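Local coordinates for sister chromatid cohesion protein (Chaetomium thermophilum, PDB 5T8V) that probably helps load cohesin onto chromatin, this chain being the HEAT-repeat C-terminal part of the longer SCC2 loader, at residues S1074-L1079 with A1144-A1149; F1080-R1085 with T1112-V1117; S1150-G1155 with F1182-A1187; T1162-I1167 with E1197-K1202. One frame throughout, in Å; residues are numbered along the deposited sequence.

Interaction 1. Residues S1074-L1079 with A1144-A1149; sequences SLKEFL and AVEVLA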
loop_
_atom_site.group_PDB
_atom_site.type_symbol
_atom_site.label_atom_id
_atom_site.label_comp_id
_atom_site.label_asym_id
_atom_site.label_seq_id
_atom_site.Cartn_x
_atom_site.Cartn_y
_atom_site.Cartn_z
ATOM N N SER A 1074 52.121 -1.686 -6.280
ATOM C CA SER A 1074 53.057 -2.278 -5.331
ATOM C C SER A 1074 52.866 -1.686 -3.941
ATOM O O SER A 1074 52.690 -2.418 -2.959
ATOM C CB SER A 1074 54.492 -2.068 -5.812
ATOM O OG SER A 1074 55.415 -2.697 -4.942
ATOM N N LEU A 1075 52.892 -0.352 -3.838
ATOM C CA LEU A 1075 52.675 0.279 -2.540
ATOM C C LEU A 1075 51.336 -0.130 -1.939
ATOM O O LEU A 1075 51.223 -0.280 -0.716
ATOM C CB LEU A 1075 52.750 1.801 -2.674
ATOM C CG LEU A 1075 54.045 2.380 -3.255
ATOM C CD1 LEU A 1075 53.992 3.899 -3.238
ATOM C CD2 LEU A 1075 55.270 1.879 -2.502
ATOM N N LYS A 1076 50.317 -0.325 -2.777
ATOM C CA LYS A 1076 49.002 -0.711 -2.280
ATOM C C LYS A 1076 49.039 -2.103 -1.665
ATOM O O LYS A 1076 48.503 -2.323 -0.573
ATOM C CB LYS A 1076 47.974 -0.648 -3.411
ATOM C CG LYS A 1076 46.550 -0.983 -2.984
ATOM C CD LYS A 1076 45.593 -0.890 -4.156
ATOM C CE LYS A 1076 45.004 -2.245 -4.514
ATOM N NZ LYS A 1076 44.379 -2.246 -5.869
ATOM N N GLU A 1077 49.662 -3.061 -2.355
ATOM C CA GLU A 1077 49.798 -4.401 -1.790
ATOM C C GLU A 1077 50.585 -4.362 -0.486
ATOM O O GLU A 1077 50.164 -4.933 0.528
ATOM C CB GLU A 1077 50.471 -5.331 -2.798
ATOM C CG GLU A 1077 49.676 -5.534 -4.076
ATOM C CD GLU A 1077 48.290 -6.082 -3.811
ATOM O OE1 GLU A 1077 48.166 -6.986 -2.958
ATOM O OE2 GLU A 1077 47.326 -5.599 -4.443
ATOM N N PHE A 1078 51.730 -3.678 -0.495
ATOM C CA PHE A 1078 52.557 -3.593 0.703
ATOM C C PHE A 1078 51.764 -3.050 1.887
ATOM O O PHE A 1078 51.713 -3.673 2.954
ATOM C CB PHE A 1078 53.780 -2.717 0.425
ATOM C CG PHE A 1078 54.548 -2.333 1.658
ATOM C CD1 PHE A 1078 54.953 -3.294 2.567
ATOM C CD2 PHE A 1078 54.878 -1.010 1.897
ATOM C CE1 PHE A 1078 55.662 -2.942 3.700
ATOM C CE2 PHE A 1078 55.590 -0.650 3.028
ATOM C CZ PHE A 1078 55.983 -1.617 3.929
ATOM N N LEU A 1079 51.128 -1.890 1.713
ATOM C CA LEU A 1079 50.419 -1.263 2.825
ATOM C C LEU A 1079 49.215 -2.093 3.262
ATOM O O LEU A 1079 48.953 -2.234 4.464
ATOM C CB LEU A 1079 49.992 0.149 2.429
ATOM C CG LEU A 1079 51.168 1.103 2.208
ATOM C CD1 LEU A 1079 50.756 2.298 1.370
ATOM C CD2 LEU A 1079 51.736 1.557 3.544
ATOM N N ALA A 1144 45.258 5.950 -6.326
ATOM C CA ALA A 1144 46.047 6.808 -5.446
ATOM C C ALA A 1144 45.359 6.995 -4.096
ATOM O O ALA A 1144 45.950 6.735 -3.040
ATOM C CB ALA A 1144 46.297 8.158 -6.116
ATOM N N VAL A 1145 44.102 7.450 -4.108
ATOM C CA VAL A 1145 43.374 7.633 -2.856
ATOM C C VAL A 1145 43.199 6.313 -2.128
ATOM O O VAL A 1145 43.023 6.300 -0.907
ATOM C CB VAL A 1145 42.000 8.296 -3.102
ATOM C CG1 VAL A 1145 41.155 7.441 -4.000
ATOM C CG2 VAL A 1145 41.277 8.553 -1.785
ATOM N N GLU A 1146 43.223 5.194 -2.851
ATOM C CA GLU A 1146 43.150 3.897 -2.191
ATOM C C GLU A 1146 44.434 3.601 -1.433
ATOM O O GLU A 1146 44.412 2.866 -0.438
ATOM C CB GLU A 1146 42.862 2.802 -3.217
ATOM C CG GLU A 1146 42.415 1.483 -2.614
ATOM C CD GLU A 1146 41.948 0.497 -3.666
ATOM O OE1 GLU A 1146 41.910 0.873 -4.856
ATOM O OE2 GLU A 1146 41.620 -0.652 -3.303
ATOM N N VAL A 1147 45.557 4.162 -1.883
ATOM C CA VAL A 1147 46.795 4.076 -1.114
ATOM C C VAL A 1147 46.764 5.039 0.068
ATOM O O VAL A 1147 47.140 4.675 1.189
ATOM C CB VAL A 1147 48.002 4.337 -2.032
ATOM C CG1 VAL A 1147 49.286 4.514 -1.221
ATOM C CG2 VAL A 1147 48.162 3.195 -3.022
ATOM N N LEU A 1148 46.318 6.280 -0.157
ATOM C CA LEU A 1148 46.299 7.259 0.930
ATOM C C LEU A 1148 45.353 6.837 2.044
ATOM O O LEU A 1148 45.624 7.085 3.223
ATOM C CB LEU A 1148 45.906 8.638 0.403
ATOM C CG LEU A 1148 47.087 9.589 0.222
ATOM C CD1 LEU A 1148 48.054 9.001 -0.777
ATOM C CD2 LEU A 1148 46.613 10.959 -0.235
ATOM N N ALA A 1149 44.228 6.213 1.691
ATOM C CA ALA A 1149 43.301 5.743 2.713
ATOM C C ALA A 1149 43.982 4.752 3.642
ATOM O O ALA A 1149 43.806 4.812 4.862
ATOM C CB ALA A 1149 42.070 5.116 2.060
#

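Interaction 2. Residues F1080-R1085 with T1112-V1117; sequences FSEEKR and TNYDDV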
loop_
_atom_site.group_PDB
_atom_site.type_symbol
_atom_site.label_atom_id
_atom_site.label_comp_id
_atom_site.label_asym_id
_atom_site.label_seq_id
_atom_site.Cartn_x
_atom_site.Cartn_y
_atom_site.Cartn_z
ATOM N N PHE A 1080 48.471 -2.651 2.305
ATOM C CA PHE A 1080 47.318 -3.475 2.652
ATOM C C PHE A 1080 47.734 -4.671 3.500
ATOM O O PHE A 1080 47.141 -4.937 4.554
ATOM C CB PHE A 1080 46.604 -3.930 1.380
ATOM C CG PHE A 1080 45.582 -2.951 0.880
ATOM C CD1 PHE A 1080 45.862 -1.594 0.843
ATOM C CD2 PHE A 1080 44.342 -3.387 0.443
ATOM C CE1 PHE A 1080 44.922 -0.690 0.386
ATOM C CE2 PHE A 1080 43.399 -2.488 -0.018
ATOM C CZ PHE A 1080 43.690 -1.138 -0.046
ATOM N N SER A 1081 48.755 -5.410 3.057
ATOM C CA SER A 1081 49.267 -6.498 3.883
ATOM C C SER A 1081 49.773 -5.976 5.222
ATOM O O SER A 1081 49.679 -6.676 6.238
ATOM C CB SER A 1081 50.377 -7.249 3.146
ATOM O OG SER A 1081 51.493 -6.412 2.907
ATOM N N GLU A 1082 50.300 -4.748 5.248
ATOM C CA GLU A 1082 50.686 -4.130 6.510
ATOM C C GLU A 1082 49.483 -3.825 7.390
ATOM O O GLU A 1082 49.656 -3.573 8.587
ATOM C CB GLU A 1082 51.479 -2.848 6.248
ATOM C CG GLU A 1082 52.923 -3.087 5.849
ATOM C CD GLU A 1082 53.804 -3.435 7.034
ATOM O OE1 GLU A 1082 53.766 -2.694 8.038
ATOM O OE2 GLU A 1082 54.527 -4.452 6.965
ATOM N N GLU A 1083 48.272 -3.834 6.830
ATOM C CA GLU A 1083 47.069 -3.692 7.643
ATOM C C GLU A 1083 46.519 -5.038 8.093
ATOM O O GLU A 1083 46.128 -5.184 9.256
ATOM C CB GLU A 1083 45.994 -2.923 6.875
ATOM C CG GLU A 1083 46.304 -1.452 6.736
ATOM C CD GLU A 1083 45.164 -0.670 6.126
ATOM O OE1 GLU A 1083 44.056 -1.231 5.995
ATOM O OE2 GLU A 1083 45.378 0.507 5.774
ATOM N N LYS A 1084 46.472 -6.030 7.198
ATOM C CA LYS A 1084 46.146 -7.383 7.638
ATOM C C LYS A 1084 47.078 -7.828 8.754
ATOM O O LYS A 1084 46.672 -8.583 9.645
ATOM C CB LYS A 1084 46.232 -8.362 6.464
ATOM C CG LYS A 1084 45.299 -8.049 5.308
ATOM C CD LYS A 1084 45.508 -9.030 4.165
ATOM C CE LYS A 1084 44.709 -8.638 2.934
ATOM N NZ LYS A 1084 44.996 -9.537 1.781
ATOM N N ARG A 1085 48.327 -7.365 8.721
ATOM C CA ARG A 1085 49.306 -7.638 9.764
ATOM C C ARG A 1085 48.829 -7.120 11.114
ATOM O O ARG A 1085 48.578 -7.904 12.035
ATOM C CB ARG A 1085 50.643 -6.997 9.383
ATOM C CG ARG A 1085 51.699 -6.969 10.484
ATOM C CD ARG A 1085 52.914 -6.160 10.052
ATOM N NE ARG A 1085 52.554 -4.788 9.695
ATOM C CZ ARG A 1085 52.479 -3.774 10.554
ATOM N NH1 ARG A 1085 52.741 -3.957 11.842
ATOM N NH2 ARG A 1085 52.138 -2.566 10.123
ATOM N N THR A 1112 61.048 -8.649 9.623
ATOM C CA THR A 1112 59.746 -9.184 10.004
ATOM C C THR A 1112 58.810 -8.064 10.458
ATOM O O THR A 1112 57.589 -8.229 10.470
ATOM C CB THR A 1112 59.874 -10.232 11.128
ATOM O OG1 THR A 1112 60.391 -9.610 12.311
ATOM C CG2 THR A 1112 60.802 -11.368 10.703
ATOM N N ASN A 1113 59.392 -6.925 10.833
ATOM C CA ASN A 1113 58.644 -5.737 11.235
ATOM C C ASN A 1113 59.065 -4.588 10.328
ATOM O O ASN A 1113 60.200 -4.107 10.416
ATOM C CB ASN A 1113 58.896 -5.400 12.705
ATOM C CG ASN A 1113 58.215 -4.114 13.130
ATOM O OD1 ASN A 1113 58.792 -3.030 13.035
ATOM N ND2 ASN A 1113 56.979 -4.227 13.602
ATOM N N TYR A 1114 58.153 -4.146 9.465
ATOM C CA TYR A 1114 58.445 -3.149 8.440
ATOM C C TYR A 1114 57.733 -1.826 8.712
ATOM O O TYR A 1114 57.179 -1.206 7.803
ATOM C CB TYR A 1114 58.065 -3.673 7.058
ATOM C CG TYR A 1114 58.669 -5.019 6.727
ATOM C CD1 TYR A 1114 60.013 -5.136 6.400
ATOM C CD2 TYR A 1114 57.894 -6.171 6.735
ATOM C CE1 TYR A 1114 60.571 -6.364 6.096
ATOM C CE2 TYR A 1114 58.443 -7.404 6.431
ATOM C CZ TYR A 1114 59.781 -7.495 6.113
ATOM O OH TYR A 1114 60.337 -8.716 5.807
ATOM N N ASP A 1115 57.747 -1.375 9.967
ATOM C CA ASP A 1115 57.112 -0.104 10.305
ATOM C C ASP A 1115 57.933 1.072 9.783
ATOM O O ASP A 1115 57.429 1.919 9.036
ATOM C CB ASP A 1115 56.924 -0.002 11.821
ATOM C CG ASP A 1115 56.103 -1.146 12.386
ATOM O OD1 ASP A 1115 55.199 -1.638 11.680
ATOM O OD2 ASP A 1115 56.364 -1.552 13.539
ATOM N N ASP A 1116 59.211 1.134 10.167
ATOM C CA ASP A 1116 60.049 2.263 9.775
ATOM C C ASP A 1116 60.247 2.322 8.264
ATOM O O ASP A 1116 60.434 3.409 7.705
ATOM C CB ASP A 1116 61.398 2.182 10.492
ATOM C CG ASP A 1116 62.084 0.843 10.302
ATOM O OD1 ASP A 1116 61.388 -0.143 9.980
ATOM O OD2 ASP A 1116 63.318 0.776 10.483
ATOM N N VAL A 1117 60.216 1.171 7.589
ATOM C CA VAL A 1117 60.250 1.154 6.127
ATOM C C VAL A 1117 59.008 1.840 5.571
ATOM O O VAL A 1117 59.087 2.801 4.788
ATOM C CB VAL A 1117 60.368 -0.295 5.618
ATOM C CG1 VAL A 1117 60.123 -0.384 4.112
ATOM C CG2 VAL A 1117 61.736 -0.871 5.975
#

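Interaction 3. Residues S1150-G1155 with F1182-A1187; sequences SINRQG and FLEHKA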
loop_
_atom_site.group_PDB
_atom_site.type_symbol
_atom_site.label_atom_id
_atom_site.label_comp_id
_atom_site.label_asym_id
_atom_site.label_seq_id
_atom_site.Cartn_x
_atom_site.Cartn_y
_atom_site.Cartn_z
ATOM N N SER A 1150 44.776 3.837 3.082
ATOM C CA SER A 1150 45.537 2.911 3.913
ATOM C C SER A 1150 46.566 3.656 4.753
ATOM O O SER A 1150 46.650 3.464 5.974
ATOM C CB SER A 1150 46.217 1.861 3.030
ATOM O OG SER A 1150 46.997 0.969 3.802
ATOM N N ILE A 1151 47.358 4.521 4.111
ATOM C CA ILE A 1151 48.359 5.308 4.830
ATOM C C ILE A 1151 47.735 5.987 6.041
ATOM O O ILE A 1151 48.352 6.077 7.110
ATOM C CB ILE A 1151 49.008 6.335 3.879
ATOM C CG1 ILE A 1151 49.890 5.615 2.853
ATOM C CG2 ILE A 1151 49.823 7.373 4.665
ATOM C CD1 ILE A 1151 50.442 6.514 1.765
ATOM N N ASN A 1152 46.501 6.471 5.897
ATOM C CA ASN A 1152 45.856 7.211 6.975
ATOM C C ASN A 1152 45.262 6.275 8.022
ATOM O O ASN A 1152 45.363 6.543 9.225
ATOM C CB ASN A 1152 44.776 8.127 6.397
ATOM C CG ASN A 1152 44.172 9.047 7.438
ATOM O OD1 ASN A 1152 44.794 10.025 7.853
ATOM N ND2 ASN A 1152 42.949 8.744 7.859
ATOM N N ARG A 1153 44.645 5.173 7.586
ATOM C CA ARG A 1153 44.090 4.212 8.533
ATOM C C ARG A 1153 45.169 3.622 9.428
ATOM O O ARG A 1153 44.902 3.302 10.592
ATOM C CB ARG A 1153 43.360 3.091 7.789
ATOM C CG ARG A 1153 42.057 3.519 7.129
ATOM C CD ARG A 1153 41.231 2.322 6.681
ATOM N NE ARG A 1153 42.022 1.329 5.954
ATOM C CZ ARG A 1153 42.283 1.373 4.650
ATOM N NH1 ARG A 1153 41.827 2.370 3.903
ATOM N NH2 ARG A 1153 43.008 0.415 4.087
ATOM N N GLN A 1154 46.389 3.468 8.909
ATOM C CA GLN A 1154 47.466 2.914 9.721
ATOM C C GLN A 1154 48.076 3.954 10.651
ATOM O O GLN A 1154 48.561 3.601 11.731
ATOM C CB GLN A 1154 48.549 2.327 8.820
ATOM C CG GLN A 1154 48.086 1.177 7.955
ATOM C CD GLN A 1154 49.198 0.621 7.092
ATOM O OE1 GLN A 1154 50.324 0.430 7.555
ATOM N NE2 GLN A 1154 48.893 0.366 5.826
ATOM N N GLY A 1155 48.070 5.224 10.253
ATOM C CA GLY A 1155 48.622 6.274 11.081
ATOM C C GLY A 1155 50.075 6.593 10.822
ATOM O O GLY A 1155 50.767 7.059 11.735
ATOM N N PHE A 1182 35.083 9.919 2.169
ATOM C CA PHE A 1182 34.132 10.300 3.209
ATOM C C PHE A 1182 34.329 9.459 4.464
ATOM O O PHE A 1182 34.171 9.958 5.584
ATOM C CB PHE A 1182 32.702 10.164 2.687
ATOM C CG PHE A 1182 31.651 10.347 3.744
ATOM C CD1 PHE A 1182 31.358 11.607 4.238
ATOM C CD2 PHE A 1182 30.953 9.260 4.242
ATOM C CE1 PHE A 1182 30.390 11.778 5.211
ATOM C CE2 PHE A 1182 29.984 9.425 5.214
ATOM C CZ PHE A 1182 29.704 10.685 5.699
ATOM N N LEU A 1183 34.668 8.178 4.299
ATOM C CA LEU A 1183 34.976 7.344 5.456
ATOM C C LEU A 1183 36.216 7.851 6.180
ATOM O O LEU A 1183 36.254 7.885 7.416
ATOM C CB LEU A 1183 35.169 5.892 5.023
ATOM C CG LEU A 1183 33.912 5.117 4.628
ATOM C CD1 LEU A 1183 34.293 3.795 3.976
ATOM C CD2 LEU A 1183 33.026 4.878 5.841
ATOM N N GLU A 1184 37.243 8.252 5.427
ATOM C CA GLU A 1184 38.469 8.723 6.061
ATOM C C GLU A 1184 38.263 10.073 6.734
ATOM O O GLU A 1184 38.839 10.338 7.794
ATOM C CB GLU A 1184 39.594 8.800 5.032
ATOM C CG GLU A 1184 39.927 7.461 4.398
ATOM C CD GLU A 1184 40.227 6.389 5.429
ATOM O OE1 GLU A 1184 40.734 6.734 6.520
ATOM O OE2 GLU A 1184 39.947 5.205 5.151
ATOM N N HIS A 1185 37.449 10.945 6.136
ATOM C CA HIS A 1185 37.146 12.220 6.774
ATOM C C HIS A 1185 36.305 12.016 8.029
ATOM O O HIS A 1185 36.525 12.684 9.046
ATOM C CB HIS A 1185 36.435 13.141 5.782
ATOM C CG HIS A 1185 35.799 14.341 6.412
ATOM N ND1 HIS A 1185 36.307 14.950 7.541
ATOM C CD2 HIS A 1185 34.699 15.051 6.065
ATOM C CE1 HIS A 1185 35.543 15.976 7.866
ATOM N NE2 HIS A 1185 34.561 16.061 6.986
ATOM N N LYS A 1186 35.346 11.090 7.978
ATOM C CA LYS A 1186 34.493 10.836 9.135
ATOM C C LYS A 1186 35.293 10.246 10.290
ATOM O O LYS A 1186 35.190 10.712 11.431
ATOM C CB LYS A 1186 33.344 9.908 8.739
ATOM C CG LYS A 1186 32.543 9.368 9.916
ATOM C CD LYS A 1186 31.251 8.697 9.469
ATOM C CE LYS A 1186 31.506 7.609 8.432
ATOM N NZ LYS A 1186 30.312 6.746 8.215
ATOM N N ALA A 1187 36.096 9.215 10.016
ATOM C CA ALA A 1187 36.915 8.622 11.069
ATOM C C ALA A 1187 37.951 9.614 11.581
ATOM O O ALA A 1187 38.169 9.731 12.794
ATOM C CB ALA A 1187 37.597 7.357 10.551
#

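Interaction 4. Residues T1162-I1167 with E1197-K1202; sequences TGVTFI and EREYAK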
loop_
_atom_site.group_PDB
_atom_site.type_symbol
_atom_site.label_atom_id
_atom_site.label_comp_id
_atom_site.label_asym_id
_atom_site.label_seq_id
_atom_site.Cartn_x
_atom_site.Cartn_y
_atom_site.Cartn_z
ATOM N N THR A 1162 46.674 15.281 5.872
ATOM C CA THR A 1162 45.769 14.360 5.193
ATOM C C THR A 1162 44.328 14.859 5.194
ATOM O O THR A 1162 43.595 14.643 4.226
ATOM C CB THR A 1162 45.857 12.982 5.860
ATOM O OG1 THR A 1162 47.181 12.460 5.707
ATOM C CG2 THR A 1162 44.875 12.013 5.251
ATOM N N GLY A 1163 43.913 15.523 6.270
ATOM C CA GLY A 1163 42.528 15.921 6.437
ATOM C C GLY A 1163 41.912 16.630 5.246
ATOM O O GLY A 1163 40.935 16.147 4.665
ATOM N N VAL A 1164 42.476 17.782 4.875
ATOM C CA VAL A 1164 41.888 18.600 3.817
ATOM C C VAL A 1164 41.755 17.802 2.528
ATOM O O VAL A 1164 40.796 17.982 1.768
ATOM C CB VAL A 1164 42.722 19.877 3.609
ATOM C CG1 VAL A 1164 42.257 20.639 2.368
ATOM C CG2 VAL A 1164 42.633 20.771 4.838
ATOM N N THR A 1165 42.708 16.910 2.257
ATOM C CA THR A 1165 42.660 16.141 1.019
ATOM C C THR A 1165 41.429 15.244 0.980
ATOM O O THR A 1165 40.707 15.209 -0.022
ATOM C CB THR A 1165 43.939 15.315 0.857
ATOM O OG1 THR A 1165 45.060 16.196 0.710
ATOM C CG2 THR A 1165 43.854 14.407 -0.374
ATOM N N PHE A 1166 41.171 14.504 2.062
ATOM C CA PHE A 1166 40.017 13.610 2.077
ATOM C C PHE A 1166 38.711 14.391 2.155
ATOM O O PHE A 1166 37.719 14.015 1.517
ATOM C CB PHE A 1166 40.123 12.625 3.241
ATOM C CG PHE A 1166 41.018 11.452 2.960
ATOM C CD1 PHE A 1166 40.689 10.529 1.983
ATOM C CD2 PHE A 1166 42.182 11.269 3.677
ATOM C CE1 PHE A 1166 41.512 9.447 1.723
ATOM C CE2 PHE A 1166 43.009 10.187 3.424
ATOM C CZ PHE A 1166 42.673 9.276 2.446
ATOM N N ILE A 1167 38.688 15.474 2.933
ATOM C CA ILE A 1167 37.519 16.349 2.940
ATOM C C ILE A 1167 37.211 16.821 1.526
ATOM O O ILE A 1167 36.044 16.953 1.136
ATOM C CB ILE A 1167 37.745 17.535 3.897
ATOM C CG1 ILE A 1167 37.928 17.032 5.332
ATOM C CG2 ILE A 1167 36.573 18.511 3.830
ATOM C CD1 ILE A 1167 38.359 18.103 6.316
ATOM N N GLU A 1197 38.926 21.308 13.329
ATOM C CA GLU A 1197 38.253 22.562 13.646
ATOM C C GLU A 1197 39.098 23.776 13.280
ATOM O O GLU A 1197 38.553 24.875 13.135
ATOM C CB GLU A 1197 37.892 22.608 15.130
ATOM C CG GLU A 1197 36.813 21.620 15.530
ATOM C CD GLU A 1197 36.522 21.650 17.016
ATOM O OE1 GLU A 1197 37.234 22.368 17.750
ATOM O OE2 GLU A 1197 35.577 20.961 17.453
ATOM N N ARG A 1198 40.411 23.603 13.120
ATOM C CA ARG A 1198 41.313 24.703 12.805
ATOM C C ARG A 1198 41.620 24.825 11.318
ATOM O O ARG A 1198 42.135 25.865 10.895
ATOM C CB ARG A 1198 42.628 24.543 13.579
ATOM C CG ARG A 1198 42.484 24.727 15.082
ATOM C CD ARG A 1198 43.794 24.474 15.811
ATOM N NE ARG A 1198 44.225 23.084 15.704
ATOM C CZ ARG A 1198 45.292 22.580 16.318
ATOM N NH1 ARG A 1198 46.045 23.350 17.092
ATOM N NH2 ARG A 1198 45.606 21.301 16.161
ATOM N N GLU A 1199 41.323 23.800 10.518
ATOM C CA GLU A 1199 41.584 23.851 9.085
ATOM C C GLU A 1199 40.279 23.908 8.299
ATOM O O GLU A 1199 40.103 23.173 7.322
ATOM C CB GLU A 1199 42.419 22.645 8.649
ATOM C CG GLU A 1199 43.854 22.673 9.154
ATOM C CD GLU A 1199 44.754 21.706 8.411
ATOM O OE1 GLU A 1199 44.225 20.807 7.724
ATOM O OE2 GLU A 1199 45.991 21.849 8.509
ATOM N N TYR A 1200 39.358 24.778 8.720
ATOM C CA TYR A 1200 38.086 24.917 8.017
ATOM C C TYR A 1200 38.234 25.769 6.762
ATOM O O TYR A 1200 37.741 25.397 5.690
ATOM C CB TYR A 1200 37.034 25.523 8.956
ATOM C CG TYR A 1200 36.373 24.547 9.916
ATOM C CD1 TYR A 1200 36.389 23.176 9.684
ATOM C CD2 TYR A 1200 35.717 25.006 11.055
ATOM C CE1 TYR A 1200 35.785 22.295 10.554
ATOM C CE2 TYR A 1200 35.107 24.128 11.933
ATOM C CZ TYR A 1200 35.144 22.775 11.675
ATOM O OH TYR A 1200 34.543 21.894 12.543
ATOM N N ALA A 1201 38.907 26.914 6.873
ATOM C CA ALA A 1201 39.075 27.790 5.718
ATOM C C ALA A 1201 39.756 27.054 4.569
ATOM O O ALA A 1201 39.237 27.011 3.446
ATOM C CB ALA A 1201 39.874 29.029 6.117
ATOM N N LYS A 1202 40.925 26.465 4.834
ATOM C CA LYS A 1202 41.637 25.737 3.790
ATOM C C LYS A 1202 40.795 24.600 3.228
ATOM O O LYS A 1202 40.937 24.245 2.053
ATOM C CB LYS A 1202 42.961 25.192 4.330
ATOM C CG LYS A 1202 43.899 26.254 4.888
ATOM C CD LYS A 1202 45.356 25.945 4.562
ATOM C CE LYS A 1202 45.803 24.603 5.132
ATOM N NZ LYS A 1202 47.216 24.289 4.775
#

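Interaction 1. Residues S1074-L1079 with A1144-A1149
K1076 and L1079, one turn apart on helix 1065-1086, grip V1147 of helix 1139-1154 through different methyls. L1079 CD1 packs on V1147 CG1 at 3.7 Å, the two side chains meeting at about a right angle, while V1147 CG2 rests 3.9 Å from K1076 CB. The valine carries both contacts because CG1 stands anti to its backbone N (chi1 169°), leaving CG2 on the other branch to face the lysine. Beyond CB the lysine chain runs over the E1146 carboxylate: K1076 CD lies 3.9 Å from E1146 CD, and a bend at chi3 (114°) leaves K1076 NZ 4.1 Å from E1146 OE2. That is too long for a salt bridge, so any attraction between the charges is probably long-range. Replacing K1076 by an alanine would probably uncover the carboxylate carbon of E1146 and take away the nearby opposite charge, while the CB contact to V1147 could remain. Further out, L1079 also touches S1150, I1151 and Q1154, and K1076 reaches L1143, extending the seam along helix 1139-1154. The local axes pass 9.5 Å apart at 27°, a near-parallel packing of two helices within the stacked alpha-helical hairpins of a HEAT-repeat solenoid.

Interaction 2. Residues F1080-R1085 with T1112-V1117
A salt-bridge network of E1082, R1085 and D1115 joins the C-terminal part of helix 1065-1086 to the start of helix 1115-1133. Within the first helix, R1085 NH2 pairs with E1082 OE1 at 2.6 Å. The same guanidinium is approached over one face by D1115: R1085 NH1 and D1115 OD1 are 3.4 Å apart, but the oxygen lies well out of the guanidinium plane and no N-H points at it, so this bridge is one of charge alone. The guanidinium and carboxylate planes are 56° apart, and R1085 is poorly ordered, which makes its exact placement less certain. R1085, close to both, probably offsets the like charges of E1082 OE1 and D1115 OD1, 4.1 Å from each other. In the HEAT-repeat solenoid these helices are consecutive in the chain, and Y1114 takes the N-cap position of the second. A bend at chi2 (-78°) carries the carboxylate of E1082 to this residue, where E1082 OE2 lies 3.6 Å from Y1114 CB and at the edge of the ring, near its plane. On the side of D1115, a bond from N1113 ND2 to D1115 OD2 at 2.7 Å is doubtful, because N1113 OD1 crowds the same oxygen. Around the network, E1082 touches Q1154 of helix 1139-1154, and Y1114 packs on P1044 and R1045.

Interaction 3. Residues S1150-G1155 with F1182-A1187
E1184 reaches from helix 1175-1191 to N1152 and R1153 near the C-terminal end of helix 1139-1154. Its CB points toward that helix and packs against the F1166 ring. CG then sits anti to the carbonyl carbon (chi1 -61°), and a bend at chi2 (-54°) swings the carboxylate across the side chain of R1153, where E1184 CD lies 3.8 Å from R1153 CG. At the tip the two oxygens divide the work. E1184 OE1 accepts from N1152 ND2 at 3.3 Å with an N-H...O angle of 157°, a long but fairly straight bond that arrives on the anti side of the carboxylate. E1184 OE2 rests 3.3 Å from R1153 CG and lies at the guanidinium edge near its plane, with R1153 NH1 3.6 Å away in a long salt bridge. The stronger partner of that arginine is E1083 of helix 1065-1086, which its NH2 engages. With an alanine in place of E1184, the amide of N1152 would probably lose this acceptor and R1153 one of its two carboxylate neighbours. The positive charge of R1153 thus lies between two acids from different helices, and the buried carboxylate of E1184 is likely to be stabilised as an anion by the amide bond and the long charge pair together.

Interaction 4. Residues T1162-I1167 with E1197-K1202
V1164, in the first turn of helix 1163-1169, sets its two methyls against E1199 and K1202, where the chain leads into helix 1200-1213. Its CG2 meets the end of E1199: V1164 CG2 to E1199 OE1 is 3.3 Å, with the two side chains crossing at about a right angle. The glutamate comes that far because its chain is extended beyond CG (chi2 -164°), which brings the carboxylate up to the valine. The other methyl, CG1, is anti to the backbone N (chi1 171°) and lies 3.9 Å from K1202 O, so it touches backbone where CG2 touches a side chain. A looser approach, V1164 CG2 to K1202 CB at 4.5 Å, completes the contact. The nearest CA atoms, those of V1164 and K1202, stand 7.1 Å apart, and no hydrogen bond spans the two segments; the contact is made by van der Waals touch alone and buries only 144 Å² in total. Just beyond, V1164 also packs on S1206 and I1167 on I1207, carrying the contact further along helix 1200-1213. F1166 turns instead to helices 1139-1154 and 1175-1191. The short helix 1163-1169 thus packs among these two and helix 1200-1213, consistent with the all-helical stacking of a HEAT-repeat protein.

Overall arrangement
All four contacts lie on the same side of the chain's centre, within a run of helices from 1065-1086 to 1200-1213. Interactions 1 and 2 share helix 1065-1086, and interaction 2 is nested in the loop closed by interaction 1; interactions 1 and 3 share helix 1139-1154. Each of these two pairs has its centres about 12 Å apart. Interactions 3 and 4 alternate along the chain, with centres about 13 Å apart, and join through F1166 on E1184. E1083 ties interaction 2 to interaction 3 through S1150 and R1153. Only interactions 2 and 4 do not touch, their nearest atoms being about 10 Å apart. Together the contacts link this part of the C-terminal solenoid, helix 1065-1086 through helix 1200-1213.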